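Local structure of putative NAD dependent dehydrogenase (Micromonospora echinospora, 6NOR) at residues F145-K150 with M330-D335; A292-N297 with R302-W307. The protein binds NAD and probably acts as an NAD-dependent oxidoreductase in the biosynthesis of the antibiotic gentamicin. All coordinates share one frame; numbering follows the deposited sequence.

Contact 1: F145-K150 with M330-D335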
# COMPACT_ATOMS: atom_id res chain seq x y z
N PHE A 145 -6.05 -11.60 20.08
CA PHE A 145 -6.26 -10.85 18.84
C PHE A 145 -7.73 -10.61 18.53
O PHE A 145 -8.05 -9.71 17.76
CB PHE A 145 -5.56 -11.54 17.66
CG PHE A 145 -4.06 -11.54 17.79
CD1 PHE A 145 -3.34 -10.37 17.66
CD2 PHE A 145 -3.37 -12.71 18.08
CE1 PHE A 145 -1.96 -10.36 17.80
CE2 PHE A 145 -2.00 -12.71 18.23
CZ PHE A 145 -1.29 -11.54 18.08
N VAL A 146 -8.63 -11.38 19.12
CA VAL A 146 -10.04 -11.09 18.89
C VAL A 146 -10.46 -9.86 19.68
O VAL A 146 -11.58 -9.42 19.57
CB VAL A 146 -10.96 -12.29 19.24
CG1 VAL A 146 -10.70 -13.44 18.32
CG2 VAL A 146 -10.77 -12.72 20.70
N TYR A 147 -9.55 -9.29 20.48
CA TYR A 147 -9.84 -8.05 21.19
C TYR A 147 -9.09 -6.87 20.61
O TYR A 147 -9.21 -5.74 21.08
CB TYR A 147 -9.48 -8.14 22.69
CG TYR A 147 -10.15 -9.22 23.49
CD1 TYR A 147 -9.58 -10.48 23.57
CD2 TYR A 147 -11.31 -8.98 24.22
CE1 TYR A 147 -10.16 -11.50 24.31
CE2 TYR A 147 -11.91 -10.01 24.98
CZ TYR A 147 -11.32 -11.26 25.01
OH TYR A 147 -11.86 -12.29 25.73
N ALA A 148 -8.27 -7.13 19.60
CA ALA A 148 -7.51 -6.08 18.95
C ALA A 148 -8.47 -5.10 18.27
O ALA A 148 -9.31 -5.49 17.48
CB ALA A 148 -6.53 -6.67 17.92
N PRO A 149 -8.33 -3.81 18.60
CA PRO A 149 -9.20 -2.72 18.15
C PRO A 149 -9.46 -2.74 16.64
O PRO A 149 -10.59 -2.59 16.18
CB PRO A 149 -8.41 -1.48 18.55
CG PRO A 149 -7.53 -1.92 19.65
CD PRO A 149 -7.17 -3.33 19.36
N LYS A 150 -8.40 -2.94 15.88
CA LYS A 150 -8.49 -3.01 14.44
C LYS A 150 -9.33 -4.19 13.97
O LYS A 150 -10.14 -4.05 13.05
CB LYS A 150 -7.08 -3.09 13.83
CG LYS A 150 -7.05 -3.13 12.34
CD LYS A 150 -5.63 -3.18 11.83
CE LYS A 150 -4.82 -2.06 12.41
NZ LYS A 150 -3.47 -2.09 11.86
N MET A 330 -18.21 -12.61 29.82
CA MET A 330 -17.24 -12.38 28.76
C MET A 330 -17.78 -12.71 27.37
O MET A 330 -18.66 -13.55 27.21
CB MET A 330 -15.96 -13.17 29.02
CG MET A 330 -15.07 -12.52 30.06
SD MET A 330 -13.74 -13.58 30.57
CE MET A 330 -12.61 -13.29 29.24
N THR A 331 -17.26 -12.00 26.39
CA THR A 331 -17.57 -12.23 24.99
C THR A 331 -17.05 -13.59 24.53
O THR A 331 -17.73 -14.33 23.85
CB THR A 331 -16.95 -11.14 24.13
OG1 THR A 331 -17.41 -9.86 24.59
CG2 THR A 331 -17.28 -11.37 22.65
N HIS A 332 -15.83 -13.89 24.94
CA HIS A 332 -15.17 -15.13 24.57
C HIS A 332 -15.02 -16.05 25.78
O HIS A 332 -14.41 -15.71 26.78
CB HIS A 332 -13.84 -14.80 23.91
CG HIS A 332 -13.97 -13.79 22.81
ND1 HIS A 332 -14.42 -14.12 21.55
CD2 HIS A 332 -13.74 -12.45 22.79
CE1 HIS A 332 -14.47 -13.04 20.80
NE2 HIS A 332 -14.06 -12.02 21.52
N THR A 333 -15.60 -17.23 25.67
CA THR A 333 -15.81 -18.12 26.80
C THR A 333 -15.06 -19.43 26.63
O THR A 333 -14.49 -19.68 25.57
CB THR A 333 -17.30 -18.43 26.97
OG1 THR A 333 -17.74 -19.17 25.83
CG2 THR A 333 -18.09 -17.14 27.09
N PRO A 334 -15.03 -20.27 27.68
CA PRO A 334 -14.40 -21.58 27.53
C PRO A 334 -14.97 -22.45 26.41
O PRO A 334 -14.25 -23.28 25.89
CB PRO A 334 -14.65 -22.22 28.89
CG PRO A 334 -14.60 -21.05 29.83
CD PRO A 334 -15.31 -19.96 29.10
N ASP A 335 -16.23 -22.27 26.04
CA ASP A 335 -16.78 -22.93 24.87
C ASP A 335 -15.97 -22.61 23.59
O ASP A 335 -15.76 -23.48 22.75
CB ASP A 335 -18.25 -22.53 24.67
CG ASP A 335 -19.16 -23.05 25.77
OD1 ASP A 335 -18.99 -24.22 26.18
OD2 ASP A 335 -20.04 -22.29 26.23
O HOH W 1 -13.94 -9.24 20.82
O HOH W 2 -14.49 -12.05 26.31
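His332 turns an edge of its imidazole to the ring of Tyr147 and one face to Val146, deep in this protein of the Gfo/Idh/MocA type, which joins an NAD-binding Rossmann fold to a mixed-sheet C-terminal domain. Residues 145-147 form the end of a 3-10 segment just ahead of helix 149-157; residues 330-333 are the loop leading into helix 334-353. The two aromatic rings meet edge-to-face, with centroids 5.0 Å apart and planes at 77°. The closest approach is His332 CD2 to Tyr147 CZ at 3.5 Å.

The aliphatic contacts come next. Val146 CG2 lies over one face of the imidazole, 3.6 Å from the His332 ring centroid and 16° off the ring normal, a CH-pi contact. With chi1 at -66°, CG1 stands anti to the carbonyl carbon, which leaves CG2 between the backbone N and that carbon, facing the imidazole; the two side chains approach from opposite directions. Thr331 CG2 sits over the other face, leaving the imidazole sandwiched. At the far end of the tyrosine, Met330, bent at chi3, brings its methyl CE to 3.7 Å from Tyr147 OH.

Polar links run through water. One water donates to Val146 O and also bonds His332 NE2, in the plane of the imidazole, while ND1 on the same ring is hydrogen-bonded to Lys212 NZ. Both ring nitrogens therefore have partners, which probably restricts the rotation of the ring. Helix 199-209 adds Trp208, edge-to-face with His332, and Tyr147 also touches helix 313-326. The tyrosine is about 5 Å, side chain to side chain, from Asn144, an NAD-binding residue. A second water accepts from His332 N at 2.7 Å and bonds Tyr147 OH, also at 2.7 Å.

Contact 2: A292-N297 with R302-W307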
# COMPACT_ATOMS: atom_id res chain seq x y z
N ALA A 292 15.24 2.64 18.15
CA ALA A 292 14.04 2.28 18.88
C ALA A 292 13.15 1.31 18.12
O ALA A 292 11.96 1.24 18.38
CB ALA A 292 13.24 3.52 19.26
N VAL A 293 13.71 0.56 17.18
CA VAL A 293 12.88 -0.36 16.42
C VAL A 293 13.36 -1.80 16.51
O VAL A 293 14.56 -2.07 16.49
CB VAL A 293 12.79 0.08 14.94
CG1 VAL A 293 12.09 -0.96 14.08
CG2 VAL A 293 12.05 1.40 14.84
N TRP A 294 12.40 -2.71 16.68
CA TRP A 294 12.61 -4.15 16.60
C TRP A 294 13.43 -4.56 15.39
O TRP A 294 13.10 -4.20 14.26
CB TRP A 294 11.26 -4.87 16.53
CG TRP A 294 10.45 -4.87 17.80
CD1 TRP A 294 10.88 -4.54 19.05
CD2 TRP A 294 9.07 -5.21 17.92
NE1 TRP A 294 9.85 -4.67 19.95
CE2 TRP A 294 8.72 -5.07 19.28
CE3 TRP A 294 8.08 -5.62 17.01
CZ2 TRP A 294 7.44 -5.33 19.75
CZ3 TRP A 294 6.80 -5.87 17.48
CH2 TRP A 294 6.50 -5.73 18.84
N GLU A 295 14.48 -5.33 15.61
CA GLU A 295 15.28 -5.82 14.49
C GLU A 295 14.45 -6.81 13.68
O GLU A 295 13.69 -7.58 14.26
CB GLU A 295 16.57 -6.46 15.01
CG GLU A 295 17.20 -5.64 16.13
CD GLU A 295 18.71 -5.78 16.19
OE1 GLU A 295 19.18 -6.76 16.82
OE2 GLU A 295 19.42 -4.92 15.64
N PRO A 296 14.55 -6.77 12.34
CA PRO A 296 15.45 -5.95 11.52
C PRO A 296 15.08 -4.47 11.51
O PRO A 296 13.93 -4.12 11.26
CB PRO A 296 15.29 -6.56 10.13
CG PRO A 296 13.87 -7.07 10.11
CD PRO A 296 13.61 -7.55 11.51
N ASN A 297 16.05 -3.61 11.79
CA ASN A 297 15.80 -2.18 11.88
C ASN A 297 16.73 -1.35 11.01
O ASN A 297 17.19 -0.27 11.42
CB ASN A 297 15.92 -1.72 13.32
CG ASN A 297 17.27 -2.04 13.92
OD1 ASN A 297 18.16 -2.53 13.23
ND2 ASN A 297 17.43 -1.75 15.20
N ARG A 302 8.50 -1.00 8.48
CA ARG A 302 7.16 -0.57 8.83
C ARG A 302 6.97 -0.68 10.34
O ARG A 302 6.37 -1.63 10.82
CB ARG A 302 6.11 -1.39 8.10
CG ARG A 302 6.01 -1.14 6.61
CD ARG A 302 4.93 -2.01 5.99
NE ARG A 302 5.41 -2.79 4.85
CZ ARG A 302 6.20 -3.86 4.94
NH1 ARG A 302 6.57 -4.50 3.84
NH2 ARG A 302 6.63 -4.29 6.12
N PRO A 303 7.49 0.29 11.11
CA PRO A 303 7.53 0.23 12.58
C PRO A 303 6.16 0.13 13.22
O PRO A 303 5.21 0.71 12.74
CB PRO A 303 8.19 1.55 12.97
CG PRO A 303 8.87 2.03 11.72
CD PRO A 303 7.99 1.58 10.61
N GLU A 304 6.08 -0.61 14.33
CA GLU A 304 4.84 -0.69 15.06
C GLU A 304 4.72 0.52 15.97
O GLU A 304 5.72 1.15 16.33
CB GLU A 304 4.78 -1.99 15.89
CG GLU A 304 6.02 -2.27 16.74
CD GLU A 304 6.10 -1.44 18.04
OE1 GLU A 304 5.05 -0.96 18.52
OE2 GLU A 304 7.22 -1.27 18.57
N TRP A 305 3.48 0.84 16.33
CA TRP A 305 3.20 1.72 17.46
C TRP A 305 2.22 1.00 18.38
O TRP A 305 1.41 0.22 17.91
CB TRP A 305 2.64 3.08 17.00
CG TRP A 305 1.44 2.97 16.11
CD1 TRP A 305 1.44 2.75 14.76
CD2 TRP A 305 0.06 3.13 16.49
NE1 TRP A 305 0.14 2.72 14.28
CE2 TRP A 305 -0.72 2.95 15.33
CE3 TRP A 305 -0.58 3.38 17.70
CZ2 TRP A 305 -2.11 3.02 15.35
CZ3 TRP A 305 -1.96 3.44 17.73
CH2 TRP A 305 -2.71 3.26 16.56
N GLU A 306 2.32 1.26 19.68
CA GLU A 306 1.49 0.65 20.71
C GLU A 306 1.21 -0.84 20.49
O GLU A 306 0.06 -1.26 20.44
CB GLU A 306 0.17 1.41 20.84
CG GLU A 306 0.30 2.75 21.54
CD GLU A 306 -1.03 3.40 21.90
OE1 GLU A 306 -2.08 3.06 21.31
OE2 GLU A 306 -1.04 4.27 22.79
N TRP A 307 2.27 -1.64 20.38
CA TRP A 307 2.09 -3.02 19.97
C TRP A 307 1.27 -3.83 20.97
O TRP A 307 0.52 -4.71 20.58
CB TRP A 307 3.46 -3.67 19.70
CG TRP A 307 4.30 -4.02 20.88
CD1 TRP A 307 5.27 -3.25 21.45
CD2 TRP A 307 4.27 -5.25 21.61
NE1 TRP A 307 5.84 -3.92 22.51
CE2 TRP A 307 5.24 -5.15 22.63
CE3 TRP A 307 3.52 -6.41 21.51
CZ2 TRP A 307 5.48 -6.17 23.54
CZ3 TRP A 307 3.75 -7.43 22.41
CH2 TRP A 307 4.71 -7.30 23.42
O HOH W 3 9.55 -1.67 16.58
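The long loop between strand 282-286 and helix 307-310 folds back on itself here, reaching from the subunit interface toward the NAD site. Its two arms meet mainly through Trp294, whose six-membered ring turns an edge to the face of the Trp307 five-membered ring, centroids 4.6 Å apart and planes at 64°. The outer bond of the Trp294 benzo ring does the touching: CZ2 lies 3.5 Å from Trp307 CD1, and CH2 lies 3.5 Å from Trp307 CG. With chi1 at 74°, CG of Trp307 sits between its backbone N and carbonyl carbon, and the indole stands across the end of Trp294.

Trp307 also packs on Phe34 and Val38 of helix 34-44, and Phe34 binds NAD. With the indole of Trp307 cut back to an alanine, the Trp294 edge is likely to lose its aromatic partner and a gap to open beside Phe34.

Glu304 lays its CG over one face of Trp294, 3.8 Å from CZ3, in a CH-pi contact, and the bend at chi2 (77°) folds the carboxylate back so that OE2 also lies over that indole. Farther along, Val293 CG2 meets Pro303 CB, an apolar touch beside Arg153 of the second subunit, which bonds Glu304 O and Ala292 O. A water over the Trp294 ring ties the arms together, accepting from Trp294 N at 3.0 Å and donating to Glu304 OE2 at 3.1 Å.

How the contacts relate
Contact 1 is buried and contact 2 lies at the surface; their centres are about 25 Å apart and their nearest atoms about 6 Å, without touching. Contact 1 joins the approaches to helices 149-157 and 334-353, 180 residues apart, whereas contact 2 stays in the loop between strand 282-286 and helix 307-310, so they share no element within the chain. Each pairs two aromatic rings edge-to-face and uses bridging water, imidazole with phenol in the core, two indoles at the surface. Both reach the second subunit: Pro149 packs on its Trp305, a residue of that copy's 302-307 segment, and Glu306 forms a salt bridge with its Arg309.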